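Local coordinates for fiber protein (PDB 5FLD) that probably attaches the virus to receptors on the host cell through the fibre head, the domain present here as a trimer, at residues 84-89 against 132-137; 104-109 against 117-122. The protein carries 2 engineered substitutions. All blocks are in the same frame, centred on the assembly; numbering follows the deposited sequence.

Interaction 1. Residues 84-89 against 132-137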
loop_
_atom_site.group_PDB
_atom_site.type_symbol
_atom_site.label_atom_id
_atom_site.label_comp_id
_atom_site.label_asym_id
_atom_site.label_seq_id
_atom_site.Cartn_x
_atom_site.Cartn_y
_atom_site.Cartn_z
ATOM N N LYS A 84 -17.863 10.600 -0.621
ATOM C CA LYS A 84 -16.862 11.646 -0.735
ATOM C C LYS A 84 -15.478 11.034 -0.866
ATOM O O LYS A 84 -15.282 9.825 -0.652
ATOM C CB LYS A 84 -16.891 12.548 0.489
ATOM C CG LYS A 84 -18.138 13.420 0.570
ATOM C CD LYS A 84 -18.159 14.305 1.815
ATOM C CE LYS A 84 -18.110 13.516 3.117
ATOM N NZ LYS A 84 -18.984 12.299 3.132
ATOM N N ASP A 85 -14.499 11.876 -1.165
ATOM C CA ASP A 85 -13.120 11.385 -1.262
ATOM C C ASP A 85 -12.404 11.275 0.101
ATOM O O ASP A 85 -11.287 10.736 0.195
ATOM C CB ASP A 85 -12.339 12.205 -2.289
ATOM C CG ASP A 85 -12.090 13.621 -1.856
ATOM O OD1 ASP A 85 -12.291 13.987 -0.675
ATOM O OD2 ASP A 85 -11.672 14.399 -2.744
ATOM N N GLU A 86 -13.071 11.698 1.179
ATOM C CA GLU A 86 -12.638 11.409 2.528
ATOM C C GLU A 86 -13.878 10.946 3.302
ATOM O O GLU A 86 -14.898 11.657 3.369
ATOM C CB GLU A 86 -12.034 12.658 3.208
ATOM C CG GLU A 86 -11.675 12.437 4.672
ATOM C CD GLU A 86 -11.363 13.731 5.444
ATOM O OE1 GLU A 86 -10.186 14.120 5.474
ATOM O OE2 GLU A 86 -12.287 14.327 6.056
ATOM N N LEU A 87 -13.791 9.768 3.897
ATOM C CA LEU A 87 -14.897 9.197 4.656
ATOM C C LEU A 87 -14.463 9.005 6.092
ATOM O O LEU A 87 -13.319 8.623 6.355
ATOM C CB LEU A 87 -15.313 7.831 4.095
ATOM C CG LEU A 87 -15.560 7.750 2.593
ATOM C CD1 LEU A 87 -15.842 6.311 2.174
ATOM C CD2 LEU A 87 -16.742 8.646 2.246
ATOM N N LEU A 88 -15.381 9.260 7.029
ATOM C CA LEU A 88 -15.072 9.179 8.443
ATOM C C LEU A 88 -16.036 8.218 9.134
ATOM O O LEU A 88 -17.254 8.351 9.005
ATOM C CB LEU A 88 -15.201 10.550 9.115
ATOM C CG LEU A 88 -14.293 11.616 8.498
ATOM C CD1 LEU A 88 -14.696 12.989 9.058
ATOM C CD2 LEU A 88 -12.846 11.341 8.747
ATOM N N ILE A 89 -15.461 7.248 9.835
ATOM C CA ILE A 89 -16.228 6.286 10.617
ATOM C C ILE A 89 -15.937 6.494 12.093
ATOM O O ILE A 89 -14.916 6.082 12.618
ATOM C CB ILE A 89 -15.851 4.829 10.202
ATOM C CG1 ILE A 89 -16.185 4.572 8.738
ATOM C CG2 ILE A 89 -16.554 3.800 11.092
ATOM C CD1 ILE A 89 -15.404 3.405 8.137
ATOM N N PHE A 132 -11.543 7.601 15.265
ATOM C CA PHE A 132 -12.150 7.519 13.944
ATOM C C PHE A 132 -11.329 6.556 13.102
ATOM O O PHE A 132 -10.119 6.450 13.294
ATOM C CB PHE A 132 -12.085 8.844 13.178
ATOM C CG PHE A 132 -13.164 9.828 13.524
ATOM C CD1 PHE A 132 -12.965 10.760 14.545
ATOM C CD2 PHE A 132 -14.359 9.875 12.796
ATOM C CE1 PHE A 132 -13.958 11.690 14.860
ATOM C CE2 PHE A 132 -15.346 10.808 13.106
ATOM C CZ PHE A 132 -15.140 11.712 14.137
ATOM N N LEU A 133 -11.994 5.866 12.188
ATOM C CA LEU A 133 -11.329 5.227 11.051
ATOM C C LEU A 133 -11.613 6.125 9.866
ATOM O O LEU A 133 -12.770 6.396 9.541
ATOM C CB LEU A 133 -11.848 3.810 10.813
ATOM C CG LEU A 133 -11.331 3.043 9.581
ATOM C CD1 LEU A 133 -9.821 2.939 9.609
ATOM C CD2 LEU A 133 -12.001 1.678 9.573
ATOM N N VAL A 134 -10.558 6.632 9.221
ATOM C CA VAL A 134 -10.682 7.484 8.055
ATOM C C VAL A 134 -10.364 6.684 6.797
ATOM O O VAL A 134 -9.411 5.906 6.798
ATOM C CB VAL A 134 -9.677 8.665 8.127
ATOM C CG1 VAL A 134 -9.874 9.590 6.922
ATOM C CG2 VAL A 134 -9.823 9.393 9.444
ATOM N N VAL A 135 -11.170 6.847 5.757
ATOM C CA VAL A 135 -10.960 6.186 4.493
ATOM C C VAL A 135 -10.744 7.277 3.468
ATOM O O VAL A 135 -11.596 8.130 3.289
ATOM C CB VAL A 135 -12.150 5.313 4.066
ATOM C CG1 VAL A 135 -11.823 4.588 2.776
ATOM C CG2 VAL A 135 -12.523 4.362 5.185
ATOM N N LEU A 136 -9.601 7.241 2.775
ATOM C CA LEU A 136 -9.310 8.234 1.750
ATOM C C LEU A 136 -9.383 7.611 0.381
ATOM O O LEU A 136 -8.777 6.565 0.128
ATOM C CB LEU A 136 -7.933 8.841 2.008
ATOM C CG LEU A 136 -7.683 9.441 3.384
ATOM C CD1 LEU A 136 -6.277 10.025 3.442
ATOM C CD2 LEU A 136 -8.706 10.516 3.692
ATOM N N ARG A 137 -10.120 8.257 -0.518
ATOM C CA ARG A 137 -10.396 7.762 -1.839
ATOM C C ARG A 137 -9.931 8.768 -2.902
ATOM O O ARG A 137 -9.590 9.914 -2.579
ATOM C CB ARG A 137 -11.890 7.537 -2.052
ATOM C CG ARG A 137 -12.539 6.585 -1.065
ATOM C CD ARG A 137 -14.037 6.458 -1.296
ATOM N NE ARG A 137 -14.369 6.224 -2.694
ATOM C CZ ARG A 137 -14.881 7.128 -3.532
ATOM N NH1 ARG A 137 -15.175 8.358 -3.124
ATOM N NH2 ARG A 137 -15.122 6.795 -4.794
#
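Asp85 O receives two donors from the segment 132-137: the backbone N of Arg137, 2.8 Å away along an almost straight bond (177° at the hydrogen), and a softer CA-H contact from Leu136. One residue back, Arg137 NH1 reaches Lys84 O at 2.9 Å. That donor stands well above the carbonyl plane, whereas the oxygen lies close to the plane of the guanidinium, met at its edge. A bend at chi3 (48°) turns the arginine toward this turn; NH2 is paired with Glu117, and the group also makes a cation-pi contact with Phe108. From there the segments run as antiparallel neighbours in the beta fold of a fibre head, their axes 161° apart. Leu87 and Val135 exchange both backbone bonds, Leu87 N to Val135 O measuring 2.8 Å, and Ile89 and Leu133 repeat the pattern. On the face bearing these four residues, Ile89 and Leu133 lie side by side, CD1 of the former 4.1 Å from CD2 of the latter, and Met148 and Phe73 continue the apolar packing. On the face that carries Glu86, Leu88, Val134 and Leu136, Leu88 CD2 packs alongside Val134 CG2 at 3.7 Å. Leu88 CB also abuts Phe132 CD2 at 3.8 Å. The stem of Glu86 runs alongside Leu136, CG meeting CD2 at 3.7 Å, and Leu136 also packs on Leu105 of the second subunit.

Interaction 2. Residues 104-109 against 117-122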
loop_
_atom_site.group_PDB
_atom_site.type_symbol
_atom_site.label_atom_id
_atom_site.label_comp_id
_atom_site.label_asym_id
_atom_site.label_seq_id
_atom_site.Cartn_x
_atom_site.Cartn_y
_atom_site.Cartn_z
ATOM N N ALA A 104 -6.012 -0.449 1.358
ATOM C CA ALA A 104 -7.087 -1.448 1.341
ATOM C C ALA A 104 -7.722 -1.522 -0.008
ATOM O O ALA A 104 -7.776 -0.549 -0.705
ATOM C CB ALA A 104 -8.156 -1.134 2.379
ATOM N N LEU A 105 -8.251 -2.687 -0.344
ATOM C CA LEU A 105 -9.151 -2.816 -1.473
ATOM C C LEU A 105 -10.552 -2.901 -0.898
ATOM O O LEU A 105 -10.824 -3.781 -0.080
ATOM C CB LEU A 105 -8.856 -4.091 -2.276
ATOM C CG LEU A 105 -9.753 -4.315 -3.499
ATOM C CD1 LEU A 105 -9.603 -3.241 -4.571
ATOM C CD2 LEU A 105 -9.391 -5.673 -4.086
ATOM N N CYS A 106 -11.401 -1.947 -1.282
ATOM C CA CYS A 106 -12.762 -1.844 -0.783
ATOM C C CYS A 106 -13.748 -1.927 -1.907
ATOM O O CYS A 106 -13.474 -1.564 -3.072
ATOM C CB CYS A 106 -12.978 -0.520 -0.057
ATOM S SG CYS A 106 -11.877 -0.393 1.379
ATOM N N ILE A 107 -14.934 -2.385 -1.531
ATOM C CA ILE A 107 -16.070 -2.359 -2.405
ATOM C C ILE A 107 -17.091 -1.415 -1.805
ATOM O O ILE A 107 -17.469 -1.564 -0.636
ATOM C CB ILE A 107 -16.722 -3.748 -2.620
ATOM C CG1 ILE A 107 -15.780 -4.754 -3.311
ATOM C CG2 ILE A 107 -17.963 -3.596 -3.459
ATOM C CD1 ILE A 107 -16.168 -6.191 -3.056
ATOM N N PHE A 108 -17.536 -0.459 -2.610
ATOM C CA PHE A 108 -18.592 0.486 -2.239
ATOM C C PHE A 108 -19.842 0.179 -3.024
ATOM O O PHE A 108 -19.852 0.221 -4.251
ATOM C CB PHE A 108 -18.197 1.959 -2.450
ATOM C CG PHE A 108 -17.002 2.383 -1.644
ATOM C CD1 PHE A 108 -17.143 2.869 -0.370
ATOM C CD2 PHE A 108 -15.706 2.272 -2.174
ATOM C CE1 PHE A 108 -16.022 3.220 0.388
ATOM C CE2 PHE A 108 -14.598 2.621 -1.405
ATOM C CZ PHE A 108 -14.750 3.092 -0.142
ATOM N N ILE A 109 -20.903 -0.156 -2.302
ATOM C CA ILE A 109 -22.197 -0.421 -2.924
ATOM C C ILE A 109 -23.054 0.808 -2.712
ATOM O O ILE A 109 -23.317 1.249 -1.560
ATOM C CB ILE A 109 -22.882 -1.643 -2.279
ATOM C CG1 ILE A 109 -21.957 -2.860 -2.366
ATOM C CG2 ILE A 109 -24.230 -1.890 -2.952
ATOM C CD1 ILE A 109 -22.565 -4.127 -1.849
ATOM N N GLU A 117 -12.300 -0.417 -5.448
ATOM C CA GLU A 117 -11.255 0.639 -5.418
ATOM C C GLU A 117 -10.192 0.349 -4.395
ATOM O O GLU A 117 -10.483 -0.054 -3.272
ATOM C CB GLU A 117 -11.842 1.980 -4.941
ATOM C CG GLU A 117 -12.891 2.581 -5.793
ATOM C CD GLU A 117 -13.413 3.880 -5.258
ATOM O OE1 GLU A 117 -12.835 4.478 -4.321
ATOM O OE2 GLU A 117 -14.400 4.323 -5.826
ATOM N N LEU A 118 -8.942 0.658 -4.739
ATOM C CA LEU A 118 -7.906 0.806 -3.723
ATOM C C LEU A 118 -8.080 2.156 -3.038
ATOM O O LEU A 118 -8.293 3.172 -3.693
ATOM C CB LEU A 118 -6.469 0.670 -4.298
ATOM C CG LEU A 118 -6.002 -0.707 -4.769
ATOM C CD1 LEU A 118 -4.488 -0.733 -4.951
ATOM C CD2 LEU A 118 -6.368 -1.770 -3.774
ATOM N N CYS A 119 -7.983 2.125 -1.721
ATOM C CA CYS A 119 -8.159 3.276 -0.818
ATOM C C CYS A 119 -7.077 3.247 0.223
ATOM O O CYS A 119 -6.477 2.188 0.446
ATOM C CB CYS A 119 -9.464 3.157 -0.055
ATOM S SG CYS A 119 -10.925 3.101 -1.090
ATOM N N MET A 120 -6.856 4.353 0.913
ATOM C CA MET A 120 -5.998 4.298 2.085
ATOM C C MET A 120 -6.868 4.475 3.319
ATOM O O MET A 120 -7.884 5.175 3.283
ATOM C CB MET A 120 -4.869 5.285 2.006
ATOM C CG MET A 120 -3.861 4.856 0.917
ATOM S SD MET A 120 -2.259 5.590 1.070
ATOM C CE MET A 120 -1.572 4.431 2.250
ATOM N N MET A 121 -6.492 3.788 4.388
ATOM C CA MET A 121 -7.235 3.832 5.665
ATOM C C MET A 121 -6.283 4.131 6.798
ATOM O O MET A 121 -5.138 3.715 6.762
ATOM C CB MET A 121 -7.856 2.484 5.946
ATOM C CG MET A 121 -8.831 2.031 4.917
ATOM S SD MET A 121 -9.590 0.527 5.576
ATOM C CE MET A 121 -10.972 0.626 4.497
ATOM N N GLN A 122 -6.782 4.795 7.845
ATOM C CA GLN A 122 -5.964 5.216 8.950
ATOM C C GLN A 122 -6.826 5.387 10.180
ATOM O O GLN A 122 -7.927 5.923 10.072
ATOM C CB GLN A 122 -5.295 6.553 8.617
ATOM C CG GLN A 122 -4.233 6.932 9.615
ATOM C CD GLN A 122 -3.456 8.159 9.188
ATOM O OE1 GLN A 122 -3.887 8.933 8.313
ATOM N NE2 GLN A 122 -2.296 8.337 9.790
#
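Met121 overlaps both Ala104 and Cys106: its terminal CE sits 3.4 Å from Cys106 SG, while its SD lies 3.9 Å from Ala104 CB. An extended chain beyond CG carries the methionine methyl along the opposing strand to these two neighbours, and Ile150 and Val135 also touch this side chain. Further along the same face comes Phe108. In one of its two conformers Cys119 meets this ring in plane at its edge, SG 3.7 Å from Phe108 CE2, a sulfur-aromatic contact. Glu117 crosses the phenylalanine at about a right angle, its OE1 3.9 Å from Phe108 CE2 and the carboxylate plane turned 49° from that of the ring. OE2 of this glutamate is salt-bridged to Arg137. On the reverse face, Leu105 CD1 packs against Leu118 CD2 at 3.6 Å. Subunits meet here: Leu118 touches Met120 of the third subunit and Leu118 of the second. Paired backbone bonds join Ala104 with Cys119 and Cys106 with Glu117, the Ala104 N to Cys119 O bond measuring 2.8 Å. With the segments 119° apart in direction, this is a strongly twisted antiparallel beta hairpin, one face turned into the fibre-head domain and the other packed into the trimer.

In the fold
Centres of the two contacts lie about 9 Å apart within one antiparallel sheet. In chain order come strands 86-90, 102-109, 114-125 and 131-136, so the hairpin of interaction 2 falls between the two partners of interaction 1. Strands 114-125 and 131-136 are sheet neighbours and splice the contacts together, with Leu136 N at 2.7 Å from Met120 O in a probable hydrogen bond and Leu133 CD1 packed on Gln122 O. Both contacts touch the second subunit, and interaction 2 the third as well, so the same strands that form the domain also form the trimer.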